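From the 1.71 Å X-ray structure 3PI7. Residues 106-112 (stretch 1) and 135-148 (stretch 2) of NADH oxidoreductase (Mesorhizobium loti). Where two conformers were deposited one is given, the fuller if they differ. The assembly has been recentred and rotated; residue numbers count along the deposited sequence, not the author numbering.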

# COMPACT_ATOMS: atom_id res chain seq x y z
N LYS A 106 -20.77 14.16 35.38
CA LYS A 106 -19.46 14.60 34.96
C LYS A 106 -19.51 15.29 33.63
O LYS A 106 -20.33 14.97 32.78
CB LYS A 106 -18.47 13.41 34.93
CG LYS A 106 -18.17 12.95 36.34
CD LYS A 106 -17.23 11.76 36.42
CE LYS A 106 -16.90 11.47 37.87
NZ LYS A 106 -17.05 10.01 38.21
N ARG A 107 -18.66 16.30 33.50
CA ARG A 107 -18.49 17.04 32.28
C ARG A 107 -17.44 16.28 31.48
O ARG A 107 -16.37 15.96 32.01
CB ARG A 107 -18.04 18.43 32.64
CG ARG A 107 -17.62 19.28 31.49
CD ARG A 107 -17.14 20.58 32.12
NE ARG A 107 -15.85 20.46 32.83
CZ ARG A 107 -14.85 21.30 32.62
NH1 ARG A 107 -14.97 22.29 31.74
NH2 ARG A 107 -13.70 21.15 33.27
N VAL A 108 -17.78 15.90 30.25
CA VAL A 108 -16.93 15.04 29.46
C VAL A 108 -16.75 15.53 28.05
O VAL A 108 -17.64 16.16 27.48
CB VAL A 108 -17.51 13.58 29.38
CG1 VAL A 108 -17.50 12.86 30.73
CG2 VAL A 108 -18.91 13.57 28.75
N ALA A 109 -15.60 15.19 27.48
CA ALA A 109 -15.40 15.24 26.04
C ALA A 109 -15.97 13.92 25.56
O ALA A 109 -15.80 12.91 26.27
CB ALA A 109 -13.93 15.36 25.71
N PHE A 110 -16.68 13.87 24.43
CA PHE A 110 -17.21 12.58 24.05
C PHE A 110 -17.17 12.37 22.55
O PHE A 110 -17.19 13.33 21.80
CB PHE A 110 -18.65 12.39 24.57
CG PHE A 110 -19.62 13.35 23.94
CD1 PHE A 110 -19.83 14.61 24.48
CD2 PHE A 110 -20.36 12.97 22.82
CE1 PHE A 110 -20.73 15.51 23.89
CE2 PHE A 110 -21.23 13.88 22.21
CZ PHE A 110 -21.42 15.13 22.76
N ALA A 111 -17.20 11.10 22.14
CA ALA A 111 -17.26 10.67 20.76
C ALA A 111 -18.46 9.75 20.67
O ALA A 111 -18.61 8.84 21.48
CB ALA A 111 -15.96 9.97 20.35
N THR A 112 -19.38 10.06 19.77
CA THR A 112 -20.63 9.30 19.67
C THR A 112 -20.46 7.97 18.97
O THR A 112 -21.28 7.06 19.20
CB THR A 112 -21.71 10.16 18.99
OG1 THR A 112 -21.22 10.54 17.70
CG2 THR A 112 -22.02 11.40 19.77
N LEU A 135 -10.80 17.32 33.53
CA LEU A 135 -10.26 17.85 34.78
C LEU A 135 -11.09 19.08 35.12
O LEU A 135 -11.52 19.78 34.20
CB LEU A 135 -8.78 18.19 34.57
CG LEU A 135 -8.03 18.83 35.73
CD1 LEU A 135 -7.77 17.83 36.85
CD2 LEU A 135 -6.74 19.38 35.25
N ASP A 136 -11.38 19.29 36.41
CA ASP A 136 -12.25 20.39 36.89
C ASP A 136 -11.83 21.79 36.39
O ASP A 136 -12.71 22.64 36.21
CB ASP A 136 -12.29 20.39 38.43
CG ASP A 136 -10.92 20.58 39.07
OD1 ASP A 136 -10.01 19.75 38.81
OD2 ASP A 136 -10.76 21.55 39.83
N THR A 137 -10.53 22.00 36.12
CA THR A 137 -9.95 23.27 35.69
C THR A 137 -9.76 23.37 34.15
O THR A 137 -9.34 24.43 33.67
CB THR A 137 -8.64 23.51 36.43
OG1 THR A 137 -7.72 22.44 36.16
CG2 THR A 137 -8.85 23.64 37.93
N VAL A 138 -10.11 22.33 33.38
CA VAL A 138 -9.99 22.38 31.92
C VAL A 138 -11.16 23.18 31.33
O VAL A 138 -12.28 23.09 31.83
CB VAL A 138 -9.90 20.93 31.33
CG1 VAL A 138 -10.36 20.87 29.87
CG2 VAL A 138 -8.47 20.40 31.46
N ARG A 139 -10.91 23.88 30.20
CA ARG A 139 -11.91 24.67 29.48
C ARG A 139 -12.86 23.81 28.76
O ARG A 139 -12.45 22.78 28.19
CB ARG A 139 -11.27 25.63 28.46
CG ARG A 139 -10.66 26.88 29.10
N ASP A 140 -14.11 24.26 28.69
CA ASP A 140 -15.18 23.60 27.94
C ASP A 140 -14.84 23.55 26.43
O ASP A 140 -14.96 22.47 25.84
CB ASP A 140 -16.53 24.31 28.18
CG ASP A 140 -17.11 24.05 29.56
OD1 ASP A 140 -17.03 22.89 30.02
OD2 ASP A 140 -17.65 25.01 30.17
N GLU A 141 -14.17 24.77 25.92
CA GLU A 141 -13.83 24.90 24.49
C GLU A 141 -12.72 23.91 24.06
O GLU A 141 -12.58 23.58 22.88
CB GLU A 141 -13.38 26.35 24.17
CG GLU A 141 -14.47 27.40 24.29
CD GLU A 141 -14.70 28.02 25.67
OE1 GLU A 141 -14.24 27.45 26.68
OE2 GLU A 141 -15.38 29.07 25.72
N ASP A 142 -11.93 23.45 25.04
CA ASP A 142 -10.84 22.49 24.79
C ASP A 142 -11.46 21.07 24.72
O ASP A 142 -11.11 20.26 23.85
CB ASP A 142 -9.75 22.63 25.86
CG ASP A 142 -8.95 23.92 25.70
OD1 ASP A 142 -8.74 24.35 24.54
OD2 ASP A 142 -8.57 24.52 26.75
N GLY A 143 -12.47 20.85 25.56
CA GLY A 143 -13.21 19.60 25.62
C GLY A 143 -13.96 19.23 24.35
O GLY A 143 -14.05 18.04 24.05
N ALA A 144 -14.52 20.19 23.60
CA ALA A 144 -15.34 19.87 22.44
C ALA A 144 -14.56 19.30 21.29
O ALA A 144 -15.14 18.61 20.47
CB ALA A 144 -16.13 21.08 21.97
N ALA A 145 -13.25 19.55 21.24
CA ALA A 145 -12.39 19.05 20.17
C ALA A 145 -11.19 18.27 20.73
O ALA A 145 -10.17 18.15 20.06
CB ALA A 145 -11.92 20.22 19.33
N MSE A 146 -11.35 17.71 21.95
CA MSE A 146 -10.27 17.00 22.64
C MSE A 146 -10.04 15.58 22.09
O MSE A 146 -8.94 15.05 22.29
CB MSE A 146 -10.54 16.96 24.17
CG MSE A 146 -9.41 16.29 24.99
SE MSE A 146 -9.80 16.13 26.89
CE MSE A 146 -9.49 18.02 27.34
N ILE A 147 -11.00 14.97 21.44
CA ILE A 147 -10.80 13.59 21.01
C ILE A 147 -10.29 13.38 19.60
O ILE A 147 -9.23 12.78 19.48
CB ILE A 147 -12.11 12.77 21.24
CG1 ILE A 147 -12.44 12.69 22.75
CG2 ILE A 147 -12.05 11.35 20.60
CD1 ILE A 147 -13.83 12.16 23.03
N VAL A 148 -11.06 13.74 18.57
CA VAL A 148 -10.77 13.33 17.20
C VAL A 148 -9.42 13.81 16.72
O VAL A 148 -8.56 12.97 16.45
CB VAL A 148 -11.90 13.73 16.20
CG1 VAL A 148 -11.52 13.35 14.76
CG2 VAL A 148 -13.23 13.07 16.60
O HOH W 1 -14.78 18.69 34.82

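How does Arg-107 reach so many partners in the second stretch? Its CA-to-CB bond points toward that stretch, and chi1 and chi2 are both t, so the aliphatic part runs out extended; chi3 then turns to p, and the guanidinium arrives with its edge facing the turn from Leu-135 to Val-138. Arg-107 NH1 and NH2 both donate hydrogen bonds to Val-138 O, each 2.8 Å long and each at 142°, the bent geometry expected when one oxygen sits between two donors. Arg-107 NE also donates to water 1, 2.9 Å away.

What holds the charged end of Arg-107? Asp-140 OD1 lies 2.7 Å from Arg-107 NH1 in a salt bridge that is also a nearly straight hydrogen bond, at 163°. The CA-to-CB bond of Asp-140 points sideways, but with chi1 at m its OD1 lies close to the guanidinium plane. Leu-135 O is also near that plane, 2.7 Å from Arg-107 NH2. Asp-136 O, 3.4 Å from Arg-107 NH2, is at a poor angle for a hydrogen bond.

Why does the backbone come closest at Ala-109? Its CA is 4.9 Å from the CA of Gly-143, where neither residue puts more than a methyl group between the chains. Ala-109 CB rests 3.2 Å from Gly-143 O and 4.1 Å from Met-146 CB, the latter belonging to a selenomethionine.

How does Ile-147 meet the far part of the strand? With chi1 m and chi2 t, its extended CG1 arm carries Ile-147 CD1 to the strand backbone, 3.4 Å from Phe-110 C. Ile-147 CD1 also lies 4.2 Å from Ala-109 CB and 4.1 Å from Ala-111 CB, touching two alanines that both point toward the second stretch. Phe-110, between them in sequence, points away, as the alternation of a strand leads one to expect, and meets Ile-147 through its backbone.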